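Local coordinates for protein putative hydrolase (Burkholderia cenocepacia, PDB 4X00) that probably acts as a hydrolase of the alpha/beta-hydrolase fold, perhaps an aryl esterase that cleaves ester bonds with a serine-histidine-aspartate triad, at residues A[14-19]-A[94-99]; A[23-28]-A[66-71]; A[148-153]-A[229-234]; A[174-179]-A[257-262]. All blocks are in the same frame, centred on the assembly; numbering follows the deposited sequence.

The four contacts fall into two pairs. Interactions 1 and 2 touch at the antiparallel end of the central sheet, with centres 8 Å apart: Val16 O and Leu24 N, 2.8 Å apart, probably hydrogen-bond, and Ile97 CD1 packs at 3.3 Å from Tyr67 CG. Interactions 3 and 4 also touch, with centres 11 Å apart, and hold two members of the probable catalytic triad. Asp230 OD2 of interaction 3 lies 2.8 Å from His259 ND1 of interaction 4, a probable hydrogen bond; Ser112 would be the nucleophile. Interaction 2 is about 23 Å from interaction 4, centre to centre, and interaction 1 about 29 Å.

Interaction 1: A[14-19]-A[94-99]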
loop_
_atom_site.group_PDB
_atom_site.type_symbol
_atom_site.label_atom_id
_atom_site.label_comp_id
_atom_site.label_asym_id
_atom_site.label_seq_id
_atom_site.Cartn_x
_atom_site.Cartn_y
_atom_site.Cartn_z
ATOM N N TYR A 14 12.499 -4.356 -13.709
ATOM C CA TYR A 14 12.782 -5.786 -13.808
ATOM C C TYR A 14 11.645 -6.586 -13.201
ATOM O O TYR A 14 10.605 -6.037 -12.865
ATOM C CB TYR A 14 14.124 -6.135 -13.153
ATOM C CG TYR A 14 14.274 -5.669 -11.731
ATOM C CD1 TYR A 14 14.785 -4.407 -11.442
ATOM C CD2 TYR A 14 13.938 -6.498 -10.677
ATOM C CE1 TYR A 14 14.932 -3.988 -10.140
ATOM C CE2 TYR A 14 14.082 -6.091 -9.382
ATOM C CZ TYR A 14 14.583 -4.831 -9.116
ATOM O OH TYR A 14 14.726 -4.418 -7.823
ATOM N N THR A 15 11.806 -7.893 -13.088
ATOM C CA THR A 15 10.724 -8.693 -12.566
ATOM C C THR A 15 11.252 -9.604 -11.465
ATOM O O THR A 15 12.469 -9.893 -11.399
ATOM C CB THR A 15 10.048 -9.527 -13.663
ATOM O OG1 THR A 15 11.008 -10.398 -14.253
ATOM C CG2 THR A 15 9.482 -8.629 -14.761
ATOM N N VAL A 16 10.323 -10.054 -10.618
ATOM C CA VAL A 16 10.603 -10.989 -9.526
ATOM C C VAL A 16 9.519 -12.069 -9.533
ATOM O O VAL A 16 8.326 -11.750 -9.549
ATOM C CB VAL A 16 10.626 -10.265 -8.160
ATOM C CG1 VAL A 16 10.679 -11.287 -7.004
ATOM C CG2 VAL A 16 11.809 -9.307 -8.081
ATOM N N THR A 17 9.916 -13.338 -9.544
ATOM C CA THR A 17 8.934 -14.409 -9.458
ATOM C C THR A 17 8.567 -14.737 -8.017
ATOM O O THR A 17 9.440 -15.016 -7.206
ATOM C CB THR A 17 9.456 -15.670 -10.142
ATOM O OG1 THR A 17 9.848 -15.340 -11.479
ATOM C CG2 THR A 17 8.389 -16.756 -10.170
ATOM N N ALA A 18 7.281 -14.710 -7.696
ATOM C CA ALA A 18 6.810 -15.066 -6.356
ATOM C C ALA A 18 6.751 -16.588 -6.168
ATOM O O ALA A 18 6.821 -17.345 -7.139
ATOM C CB ALA A 18 5.428 -14.437 -6.110
ATOM N N PRO A 19 6.598 -17.058 -4.921
ATOM C CA PRO A 19 6.670 -18.523 -4.728
ATOM C C PRO A 19 5.552 -19.335 -5.405
ATOM O O PRO A 19 5.731 -20.539 -5.620
ATOM C CB PRO A 19 6.600 -18.677 -3.207
ATOM C CG PRO A 19 7.022 -17.351 -2.664
ATOM C CD PRO A 19 6.625 -16.313 -3.649
ATOM N N LEU A 94 5.724 -9.869 -1.316
ATOM C CA LEU A 94 6.593 -8.893 -0.682
ATOM C C LEU A 94 7.902 -9.563 -0.222
ATOM O O LEU A 94 8.992 -9.026 -0.464
ATOM C CB LEU A 94 5.879 -8.237 0.485
ATOM C CG LEU A 94 6.747 -7.268 1.287
ATOM C CD1 LEU A 94 7.312 -6.133 0.408
ATOM C CD2 LEU A 94 5.908 -6.727 2.420
ATOM N N ALA A 95 7.811 -10.747 0.389
ATOM C CA ALA A 95 9.017 -11.432 0.837
ATOM C C ALA A 95 9.940 -11.744 -0.342
ATOM O O ALA A 95 11.161 -11.666 -0.223
ATOM C CB ALA A 95 8.660 -12.706 1.583
ATOM N N ALA A 96 9.351 -12.102 -1.485
ATOM C CA ALA A 96 10.149 -12.433 -2.651
ATOM C C ALA A 96 10.895 -11.206 -3.167
ATOM O O ALA A 96 12.053 -11.302 -3.587
ATOM C CB ALA A 96 9.267 -13.025 -3.739
ATOM N N ILE A 97 10.232 -10.055 -3.162
ATOM C CA ILE A 97 10.917 -8.820 -3.545
ATOM C C ILE A 97 12.023 -8.445 -2.558
ATOM O O ILE A 97 13.115 -8.098 -2.989
ATOM C CB ILE A 97 9.902 -7.727 -3.709
ATOM C CG1 ILE A 97 9.166 -8.057 -5.023
ATOM C CG2 ILE A 97 10.531 -6.312 -3.723
ATOM C CD1 ILE A 97 7.961 -7.321 -5.239
ATOM N N ILE A 98 11.775 -8.553 -1.250
ATOM C CA ILE A 98 12.831 -8.296 -0.262
ATOM C C ILE A 98 14.031 -9.194 -0.528
ATOM O O ILE A 98 15.179 -8.748 -0.501
ATOM C CB ILE A 98 12.303 -8.503 1.172
ATOM C CG1 ILE A 98 11.266 -7.411 1.475
ATOM C CG2 ILE A 98 13.453 -8.483 2.190
ATOM C CD1 ILE A 98 10.479 -7.611 2.751
ATOM N N GLU A 99 13.773 -10.458 -0.835
ATOM C CA GLU A 99 14.879 -11.389 -1.090
ATOM C C GLU A 99 15.612 -11.107 -2.402
ATOM O O GLU A 99 16.851 -11.072 -2.443
ATOM C CB GLU A 99 14.371 -12.828 -1.081
ATOM C CG GLU A 99 14.054 -13.298 0.320
ATOM C CD GLU A 99 13.592 -14.744 0.390
ATOM O OE1 GLU A 99 14.137 -15.603 -0.353
ATOM O OE2 GLU A 99 12.678 -15.019 1.206
#
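Strand 12-17 is an outermost strand of the alpha/beta-hydrolase sheet, and here helix 87-100 packs against it. The axes of segments 14-17 and 94-99 approach to 8.2 Å, and their directions differ by 122°. Val16 carries the contact. Its CB points toward the helix and lies 4.1 Å from Ile97 CG1. From there the side chain forks. CG1 is anti to the backbone N (chi1 170°) and does most of the touching. It meets the helix backbone at Ala96 O, 3.7 Å away, and also reaches Ala96 CB at 4.0 Å and Ile97 CG1 at 4.1 Å. Val16 also touches Val26 of the neighbouring strand, on the side of the sheet that helix 87-100 packs against. Ile97 turns CG1 to this valine and also packs on Leu24. Ala96 faces the chain where the strand gives way to the loop at Ala18 and Pro19. Its short side chain lets the backbone come close, and the CA atoms of Ala18 and Ala96 are 5.6 Å apart. The contact is apolar and small, burying 165 Å² in all. The methyl of Ala96 is bordered by Thr17 O, Ala18 CA and, at 4.2 Å, Pro19 CD.

Interaction 2: A[23-28]-A[66-71]; sequences VLAVQE and TYDLRG
Thr66 OG1 donates to Gln27 OE1 over 2.7 Å, in the carbonyl plane and on a lone pair. The glutamine chain bends at chi2 (70°), which brings its amide back across the threonine at about a right angle. Thr66 OG1 sits between its own backbone N and carbonyl carbon (chi1 54°). The same two residues are joined by both backbone bonds of a hydrogen-bonded pair. Gln27 N reaches Thr66 O at 2.9 Å, almost straight at 176°, with the donor above the carbonyl plane. Thr66 N returns to Gln27 O. Further along, Asp68 N meets Ala25 O at 3.0 Å, nearly along the C=O axis. These bonds join strands 23-30 and 63-67, antiparallel neighbours in the alpha/beta-hydrolase sheet. Val26 and Tyr67 form the adjacent non-hydrogen-bonded pair, with CA atoms 4.2 Å apart. On their face, Val26 CG2 packs on Tyr67 CB at 4.0 Å, and Leu94 and Ile97 of helix 87-100 also touch the tyrosine. Beyond the pair, Leu24 CD2 lies 3.8 Å from Asp68 O. The Asp68 carboxylate turns to Leu74 N and the Arg47 guanidinium, while Arg70 forms salt bridges with Asp93 and Asp20.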
loop_
_atom_site.group_PDB
_atom_site.type_symbol
_atom_site.label_atom_id
_atom_site.label_comp_id
_atom_site.label_asym_id
_atom_site.label_seq_id
_atom_site.Cartn_x
_atom_site.Cartn_y
_atom_site.Cartn_z
ATOM N N VAL A 23 4.527 -13.495 -11.560
ATOM C CA VAL A 23 5.650 -12.599 -11.844
ATOM C C VAL A 23 5.281 -11.151 -11.506
ATOM O O VAL A 23 4.266 -10.640 -11.980
ATOM C CB VAL A 23 6.083 -12.709 -13.335
ATOM C CG1 VAL A 23 7.138 -11.680 -13.646
ATOM C CG2 VAL A 23 6.636 -14.093 -13.614
ATOM N N LEU A 24 6.076 -10.531 -10.656
ATOM C CA LEU A 24 5.847 -9.167 -10.204
ATOM C C LEU A 24 6.703 -8.205 -10.975
ATOM O O LEU A 24 7.890 -8.452 -11.165
ATOM C CB LEU A 24 6.174 -9.067 -8.723
ATOM C CG LEU A 24 5.399 -10.067 -7.868
ATOM C CD1 LEU A 24 6.050 -10.206 -6.491
ATOM C CD2 LEU A 24 3.910 -9.703 -7.799
ATOM N N ALA A 25 6.094 -7.105 -11.405
ATOM C CA ALA A 25 6.810 -6.020 -12.075
ATOM C C ALA A 25 7.387 -5.093 -11.011
ATOM O O ALA A 25 6.637 -4.538 -10.214
ATOM C CB ALA A 25 5.870 -5.262 -12.996
ATOM N N VAL A 26 8.709 -4.952 -10.999
ATOM C CA VAL A 26 9.435 -4.209 -9.979
ATOM C C VAL A 26 10.215 -3.060 -10.615
ATOM O O VAL A 26 10.708 -3.161 -11.754
ATOM C CB VAL A 26 10.399 -5.141 -9.225
ATOM C CG1 VAL A 26 11.091 -4.401 -8.111
ATOM C CG2 VAL A 26 9.634 -6.354 -8.687
ATOM N N GLN A 27 10.296 -1.946 -9.896
ATOM C CA GLN A 27 11.071 -0.783 -10.359
ATOM C C GLN A 27 11.988 -0.266 -9.257
ATOM O O GLN A 27 11.700 -0.450 -8.072
ATOM C CB GLN A 27 10.157 0.355 -10.814
ATOM C CG GLN A 27 9.012 -0.039 -11.724
ATOM C CD GLN A 27 7.931 -0.835 -11.023
ATOM O OE1 GLN A 27 7.579 -0.580 -9.878
ATOM N NE2 GLN A 27 7.387 -1.814 -11.723
ATOM N N GLU A 28 13.081 0.376 -9.657
ATOM C CA GLU A 28 13.962 1.007 -8.690
ATOM C C GLU A 28 14.394 2.374 -9.125
ATOM O O GLU A 28 14.595 2.635 -10.317
ATOM C CB GLU A 28 15.225 0.192 -8.468
ATOM C CG GLU A 28 15.084 -0.888 -7.529
ATOM C CD GLU A 28 16.442 -1.462 -7.200
ATOM O OE1 GLU A 28 17.406 -0.709 -6.872
ATOM O OE2 GLU A 28 16.542 -2.683 -7.319
ATOM N N THR A 66 9.773 0.091 -5.909
ATOM C CA THR A 66 8.331 -0.015 -6.031
ATOM C C THR A 66 8.006 -1.321 -6.766
ATOM O O THR A 66 8.879 -1.918 -7.396
ATOM C CB THR A 66 7.723 1.176 -6.810
ATOM O OG1 THR A 66 8.374 1.310 -8.081
ATOM C CG2 THR A 66 7.857 2.489 -6.059
ATOM N N TYR A 67 6.752 -1.752 -6.703
ATOM C CA TYR A 67 6.312 -2.874 -7.516
ATOM C C TYR A 67 4.811 -2.822 -7.669
ATOM O O TYR A 67 4.106 -2.116 -6.929
ATOM C CB TYR A 67 6.732 -4.221 -6.907
ATOM C CG TYR A 67 6.088 -4.633 -5.609
ATOM C CD1 TYR A 67 6.516 -4.087 -4.401
ATOM C CD2 TYR A 67 5.088 -5.603 -5.578
ATOM C CE1 TYR A 67 5.974 -4.501 -3.193
ATOM C CE2 TYR A 67 4.534 -6.037 -4.391
ATOM C CZ TYR A 67 5.005 -5.493 -3.178
ATOM O OH TYR A 67 4.469 -5.915 -1.988
ATOM N N ASP A 68 4.294 -3.568 -8.649
ATOM C CA ASP A 68 2.857 -3.701 -8.819
ATOM C C ASP A 68 2.389 -4.932 -8.045
ATOM O O ASP A 68 2.955 -6.035 -8.174
ATOM C CB ASP A 68 2.472 -3.853 -10.294
ATOM C CG ASP A 68 2.819 -2.637 -11.134
ATOM O OD1 ASP A 68 3.031 -1.531 -10.582
ATOM O OD2 ASP A 68 2.911 -2.793 -12.368
ATOM N N LEU A 69 1.374 -4.760 -7.208
ATOM C CA LEU A 69 0.741 -5.910 -6.526
ATOM C C LEU A 69 0.214 -6.933 -7.524
ATOM O O LEU A 69 -0.148 -6.591 -8.669
ATOM C CB LEU A 69 -0.440 -5.451 -5.662
ATOM C CG LEU A 69 -0.118 -4.537 -4.471
ATOM C CD1 LEU A 69 -1.446 -4.096 -3.841
ATOM C CD2 LEU A 69 0.772 -5.275 -3.479
ATOM N N ARG A 70 0.149 -8.190 -7.094
ATOM C CA ARG A 70 -0.552 -9.173 -7.909
ATOM C C ARG A 70 -1.935 -8.630 -8.272
ATOM O O ARG A 70 -2.611 -7.948 -7.482
ATOM C CB ARG A 70 -0.673 -10.526 -7.187
ATOM C CG ARG A 70 -1.503 -10.531 -5.899
ATOM C CD ARG A 70 -1.677 -11.988 -5.356
ATOM N NE ARG A 70 -0.358 -12.624 -5.308
ATOM C CZ ARG A 70 -0.099 -13.859 -5.715
ATOM N NH1 ARG A 70 1.146 -14.276 -5.744
ATOM N NH2 ARG A 70 -1.095 -14.685 -6.078
ATOM N N GLY A 71 -2.361 -8.924 -9.499
ATOM C CA GLY A 71 -3.656 -8.438 -9.965
ATOM C C GLY A 71 -3.691 -7.003 -10.439
ATOM O O GLY A 71 -4.753 -6.549 -10.860
#

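Interaction 3: A[148-153]-A[229-234]; sequences VAHPEV and QDALVK. With EDO (1,2-ethanediol), chain G.
The tight part of this contact surrounds one carbonyl, Ala231 O. His150 NE2 donates to it at 2.7 Å. The oxygen lies only 4° out of the imidazole plane, and the ring approaches nearly along the C=O axis. The bond requires a proton on NE2. Val148 crowds the same oxygen, with CB 3.3 Å away and both methyls close by. Its backbone N donates to the next carbonyl, Leu232 O, at 2.9 Å, but from well above the carbonyl plane. Two successive carbonyls of the loop are thus gripped by the chain leading into helix 151-156. His150 is the N-cap residue of that helix. Its ring has CG beside the backbone N (chi1 -69°), and CD2 also meets Leu232 CD2 at 4.0 Å. Tyr154 meets the ring with its plane at about 85°. The receiving loop follows strand 222-227 and holds Asp230, the probable acid of the alpha/beta-hydrolase triad. Asp230 OD1 accepts from Leu232 N and Val233 N, forming an Asx turn and fixing the carboxylate. Its OD2 hydrogen-bonds to His259, and Asp137 brings a like charge close, which could raise the pKa of Asp230. Packing is looser at the Lys234 side. There the extended Lys234 chain passes Val148, its CG 3.8 Å from Val148 CG2, and NZ continues to Pro144 O. A 1,2-ethanediol, probably from the crystallisation liquor, sits beside Lys234. Its O2 donates to Asp230 O at 2.9 Å.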
loop_
_atom_site.group_PDB
_atom_site.type_symbol
_atom_site.label_atom_id
_atom_site.label_comp_id
_atom_site.label_asym_id
_atom_site.label_seq_id
_atom_site.Cartn_x
_atom_site.Cartn_y
_atom_site.Cartn_z
ATOM N N VAL A 148 -15.094 2.977 5.709
ATOM C CA VAL A 148 -16.236 3.857 5.421
ATOM C C VAL A 148 -17.249 3.136 4.550
ATOM O O VAL A 148 -16.883 2.467 3.583
ATOM C CB VAL A 148 -15.775 5.160 4.729
ATOM C CG1 VAL A 148 -16.966 6.077 4.437
ATOM C CG2 VAL A 148 -14.714 5.895 5.610
ATOM N N ALA A 149 -18.528 3.297 4.867
ATOM C CA ALA A 149 -19.575 2.661 4.074
ATOM C C ALA A 149 -19.757 3.343 2.719
ATOM O O ALA A 149 -19.950 4.569 2.657
ATOM C CB ALA A 149 -20.886 2.689 4.836
ATOM N N HIS A 150 -19.706 2.556 1.639
ATOM C CA HIS A 150 -20.025 3.042 0.310
ATOM C C HIS A 150 -20.674 1.911 -0.452
ATOM O O HIS A 150 -20.076 1.341 -1.363
ATOM C CB HIS A 150 -18.780 3.499 -0.451
ATOM C CG HIS A 150 -18.161 4.738 0.113
ATOM N ND1 HIS A 150 -18.766 5.976 0.038
ATOM C CD2 HIS A 150 -16.990 4.930 0.764
ATOM C CE1 HIS A 150 -17.990 6.877 0.626
ATOM N NE2 HIS A 150 -16.898 6.272 1.050
ATOM N N PRO A 151 -21.904 1.559 -0.079
ATOM C CA PRO A 151 -22.445 0.307 -0.646
ATOM C C PRO A 151 -22.597 0.340 -2.158
ATOM O O PRO A 151 -22.299 -0.668 -2.798
ATOM C CB PRO A 151 -23.797 0.151 0.048
ATOM C CG PRO A 151 -24.092 1.508 0.671
ATOM C CD PRO A 151 -22.750 2.121 0.985
ATOM N N GLU A 152 -22.991 1.474 -2.736
ATOM C CA GLU A 152 -23.198 1.587 -4.187
ATOM C C GLU A 152 -21.873 1.417 -4.927
ATOM O O GLU A 152 -21.769 0.675 -5.900
ATOM C CB GLU A 152 -23.829 2.949 -4.536
ATOM C CG GLU A 152 -25.164 3.255 -3.828
ATOM C CD GLU A 152 -25.007 4.124 -2.572
ATOM O OE1 GLU A 152 -24.011 3.971 -1.839
ATOM O OE2 GLU A 152 -25.909 4.937 -2.266
ATOM N N VAL A 153 -20.838 2.123 -4.469
ATOM C CA VAL A 153 -19.556 2.112 -5.165
ATOM C C VAL A 153 -18.890 0.742 -5.032
ATOM O O VAL A 153 -18.351 0.197 -6.015
ATOM C CB VAL A 153 -18.603 3.214 -4.612
ATOM C CG1 VAL A 153 -17.199 3.050 -5.179
ATOM C CG2 VAL A 153 -19.175 4.599 -4.945
ATOM N N GLN A 229 -9.444 13.173 6.595
ATOM C CA GLN A 229 -10.695 13.135 5.840
ATOM C C GLN A 229 -10.753 11.940 4.886
ATOM O O GLN A 229 -11.517 11.937 3.924
ATOM C CB GLN A 229 -10.888 14.464 5.103
ATOM C CG GLN A 229 -10.846 15.638 6.096
ATOM C CD GLN A 229 -11.204 16.940 5.443
ATOM O OE1 GLN A 229 -12.275 17.069 4.829
ATOM N NE2 GLN A 229 -10.333 17.931 5.577
ATOM N N ASP A 230 -9.985 10.898 5.189
ATOM C CA ASP A 230 -10.002 9.675 4.389
ATOM C C ASP A 230 -11.444 9.159 4.251
ATOM O O ASP A 230 -12.132 8.897 5.222
ATOM C CB ASP A 230 -9.076 8.662 5.076
ATOM C CG ASP A 230 -8.858 7.383 4.272
ATOM O OD1 ASP A 230 -9.740 7.018 3.464
ATOM O OD2 ASP A 230 -7.800 6.727 4.444
ATOM N N ALA A 231 -11.898 9.060 3.009
ATOM C CA ALA A 231 -13.272 8.661 2.685
ATOM C C ALA A 231 -13.418 7.164 2.470
ATOM O O ALA A 231 -14.513 6.711 2.152
ATOM C CB ALA A 231 -13.763 9.427 1.453
ATOM N N LEU A 232 -12.336 6.405 2.671
ATOM C CA LEU A 232 -12.387 4.969 2.424
ATOM C C LEU A 232 -12.041 4.189 3.667
ATOM O O LEU A 232 -12.739 3.229 4.007
ATOM C CB LEU A 232 -11.465 4.578 1.268
ATOM C CG LEU A 232 -11.988 5.030 -0.097
ATOM C CD1 LEU A 232 -10.901 4.907 -1.138
ATOM C CD2 LEU A 232 -13.234 4.222 -0.542
ATOM N N VAL A 233 -10.973 4.589 4.349
ATOM C CA VAL A 233 -10.594 3.946 5.606
ATOM C C VAL A 233 -10.894 4.939 6.721
ATOM O O VAL A 233 -10.522 6.109 6.594
ATOM C CB VAL A 233 -9.097 3.538 5.606
ATOM C CG1 VAL A 233 -8.673 3.046 6.993
ATOM C CG2 VAL A 233 -8.834 2.443 4.548
ATOM N N LYS A 234 -11.590 4.502 7.774
ATOM C CA LYS A 234 -11.882 5.379 8.914
ATOM C C LYS A 234 -10.584 5.604 9.702
ATOM O O LYS A 234 -10.070 4.688 10.344
ATOM C CB LYS A 234 -12.967 4.792 9.835
ATOM C CG LYS A 234 -14.354 4.647 9.175
ATOM C CD LYS A 234 -15.310 3.928 10.102
ATOM C CE LYS A 234 -16.711 3.887 9.525
ATOM N NZ LYS A 234 -17.585 3.079 10.406
HETATM C C1 EDO G . -13.482 9.102 8.814
HETATM O O1 EDO G . -13.271 8.226 9.918
HETATM C C2 EDO G . -12.198 9.825 8.435
HETATM O O2 EDO G . -11.226 8.920 7.935
#

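Interaction 4: A[174-179]-A[257-262]; sequences RLCFHR and SGHAPF. With EDO (1,2-ethanediol), chain K.
The loop carrying His259, the probable catalytic histidine, lies here against the turn that follows helix 162-174. Cys176 SG comes to the edge of the His259 imidazole, 3.9 Å from CD2, in a sulfur-aromatic contact. The ring has CG anti to its backbone N (chi1 -175°). Cys176 O lies 3.2 Å from His259 CB and close to the methyl of Ala260. A water joins the backbones, donating to Leu175 O and accepting from His259 N at 2.9 Å. The bond of His259 ND1 to Asp230 OD2 is consistent with the Ser-His-Asp triad of an alpha/beta hydrolase; around the same residue, Leu232 touches the ring and His259 O accepts from Trp111. Residues 174-177 form a type I beta turn. Beyond it, Phe177 CE1 packs 3.8 Å from Ala260 CB. Ala260 is the N-cap residue of helix 261-264. Gly258 is needed for the close approach, since a CB there would clash with His178 N. His178 CB lies 3.3 Å from Gly258 N. Glu264 ties the two segments together, its OE1 accepting from the backbone N of Gly258, His178 and Arg179. At the outer end, a 1,2-ethanediol donates through O2 to Arg179 O at 2.8 Å.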
loop_
_atom_site.group_PDB
_atom_site.type_symbol
_atom_site.label_atom_id
_atom_site.label_comp_id
_atom_site.label_asym_id
_atom_site.label_seq_id
_atom_site.Cartn_x
_atom_site.Cartn_y
_atom_site.Cartn_z
ATOM N N ARG A 174 -12.109 8.597 -7.124
ATOM C CA ARG A 174 -12.429 9.922 -6.579
ATOM C C ARG A 174 -12.431 9.898 -5.057
ATOM O O ARG A 174 -12.024 10.877 -4.423
ATOM C CB ARG A 174 -13.783 10.398 -7.096
ATOM C CG ARG A 174 -13.777 10.799 -8.555
ATOM C CD ARG A 174 -12.962 12.069 -8.761
ATOM N NE ARG A 174 -12.952 12.495 -10.162
ATOM C CZ ARG A 174 -12.115 13.400 -10.662
ATOM N NH1 ARG A 174 -11.206 13.983 -9.876
ATOM N NH2 ARG A 174 -12.195 13.725 -11.950
ATOM N N LEU A 175 -12.871 8.784 -4.470
ATOM C CA LEU A 175 -12.894 8.644 -3.014
ATOM C C LEU A 175 -11.488 8.516 -2.433
ATOM O O LEU A 175 -11.329 8.564 -1.215
ATOM C CB LEU A 175 -13.734 7.427 -2.617
ATOM C CG LEU A 175 -15.237 7.686 -2.812
ATOM C CD1 LEU A 175 -15.962 6.331 -2.691
ATOM C CD2 LEU A 175 -15.799 8.704 -1.812
ATOM N N CYS A 176 -10.471 8.339 -3.269
ATOM C CA CYS A 176 -9.117 8.196 -2.753
ATOM C C CYS A 176 -8.507 9.547 -2.350
ATOM O O CYS A 176 -7.397 9.568 -1.816
ATOM C CB CYS A 176 -8.218 7.512 -3.792
ATOM S SG CYS A 176 -8.486 5.725 -3.958
ATOM N N PHE A 177 -9.204 10.657 -2.626
ATOM C CA PHE A 177 -8.620 11.982 -2.397
ATOM C C PHE A 177 -9.578 12.895 -1.687
ATOM O O PHE A 177 -10.792 12.842 -1.940
ATOM C CB PHE A 177 -8.246 12.664 -3.714
ATOM C CG PHE A 177 -7.309 11.850 -4.561
ATOM C CD1 PHE A 177 -5.939 11.915 -4.358
ATOM C CD2 PHE A 177 -7.791 10.993 -5.558
ATOM C CE1 PHE A 177 -5.078 11.151 -5.113
ATOM C CE2 PHE A 177 -6.927 10.248 -6.313
ATOM C CZ PHE A 177 -5.580 10.313 -6.104
ATOM N N HIS A 178 -9.045 13.757 -0.821
ATOM C CA HIS A 178 -9.774 14.971 -0.434
ATOM C C HIS A 178 -9.365 16.111 -1.354
ATOM O O HIS A 178 -10.229 16.757 -1.946
ATOM C CB HIS A 178 -9.505 15.334 1.026
ATOM C CG HIS A 178 -10.239 16.554 1.471
ATOM N ND1 HIS A 178 -11.612 16.615 1.524
ATOM C CD2 HIS A 178 -9.787 17.758 1.888
ATOM C CE1 HIS A 178 -11.978 17.809 1.958
ATOM N NE2 HIS A 178 -10.890 18.521 2.186
ATOM N N ARG A 179 -8.055 16.368 -1.446
ATOM C CA ARG A 179 -7.483 17.328 -2.401
ATOM C C ARG A 179 -7.413 16.593 -3.750
ATOM O O ARG A 179 -6.530 15.771 -3.943
ATOM C CB ARG A 179 -6.075 17.804 -1.959
ATOM C CG ARG A 179 -5.933 18.508 -0.593
ATOM C CD ARG A 179 -4.482 19.017 -0.418
ATOM N NE ARG A 179 -4.277 19.839 0.767
ATOM C CZ ARG A 179 -3.123 20.445 1.066
ATOM N NH1 ARG A 179 -2.058 20.310 0.275
ATOM N NH2 ARG A 179 -3.036 21.180 2.155
ATOM N N SER A 257 -5.961 16.224 4.349
ATOM C CA SER A 257 -5.816 15.166 3.338
ATOM C C SER A 257 -6.868 14.113 3.514
ATOM O O SER A 257 -7.408 13.889 4.616
ATOM C CB SER A 257 -4.459 14.467 3.412
ATOM O OG SER A 257 -3.416 15.277 2.916
ATOM N N GLY A 258 -7.150 13.436 2.408
ATOM C CA GLY A 258 -7.951 12.219 2.417
ATOM C C GLY A 258 -7.075 10.978 2.370
ATOM O O GLY A 258 -6.041 10.913 3.050
ATOM N N HIS A 259 -7.508 9.987 1.587
ATOM C CA HIS A 259 -6.931 8.656 1.607
ATOM C C HIS A 259 -5.515 8.563 1.024
ATOM O O HIS A 259 -4.835 7.568 1.239
ATOM C CB HIS A 259 -7.907 7.762 0.827
ATOM C CG HIS A 259 -7.589 6.295 0.815
ATOM N ND1 HIS A 259 -7.536 5.523 1.965
ATOM C CD2 HIS A 259 -7.422 5.439 -0.229
ATOM C CE1 HIS A 259 -7.298 4.264 1.625
ATOM N NE2 HIS A 259 -7.229 4.190 0.304
ATOM N N ALA A 260 -5.059 9.592 0.303
ATOM C CA ALA A 260 -3.787 9.532 -0.397
ATOM C C ALA A 260 -2.865 10.729 -0.055
ATOM O O ALA A 260 -2.476 11.504 -0.928
ATOM C CB ALA A 260 -4.028 9.470 -1.912
ATOM N N PRO A 261 -2.448 10.854 1.220
ATOM C CA PRO A 261 -1.634 12.008 1.634
ATOM C C PRO A 261 -0.284 12.106 0.920
ATOM O O PRO A 261 0.270 13.203 0.857
ATOM C CB PRO A 261 -1.444 11.784 3.156
ATOM C CG PRO A 261 -1.694 10.324 3.369
ATOM C CD PRO A 261 -2.780 9.981 2.350
ATOM N N PHE A 262 0.276 10.997 0.457
ATOM C CA PHE A 262 1.549 11.016 -0.263
ATOM C C PHE A 262 1.415 11.749 -1.611
ATOM O O PHE A 262 2.427 12.230 -2.162
ATOM C CB PHE A 262 2.067 9.580 -0.478
ATOM C CG PHE A 262 1.049 8.686 -1.155
ATOM C CD1 PHE A 262 0.059 8.032 -0.415
ATOM C CD2 PHE A 262 1.051 8.578 -2.551
ATOM C CE1 PHE A 262 -0.905 7.250 -1.057
ATOM C CE2 PHE A 262 0.093 7.814 -3.200
ATOM C CZ PHE A 262 -0.891 7.149 -2.447
HETATM C C1 EDO K . -2.170 14.926 -5.950
HETATM O O1 EDO K . -2.018 14.502 -7.288
HETATM C C2 EDO K . -3.576 14.901 -5.375
HETATM O O2 EDO K . -3.855 16.162 -4.757
HETATM O O HOH W 1 -10.309 10.198 0.764
#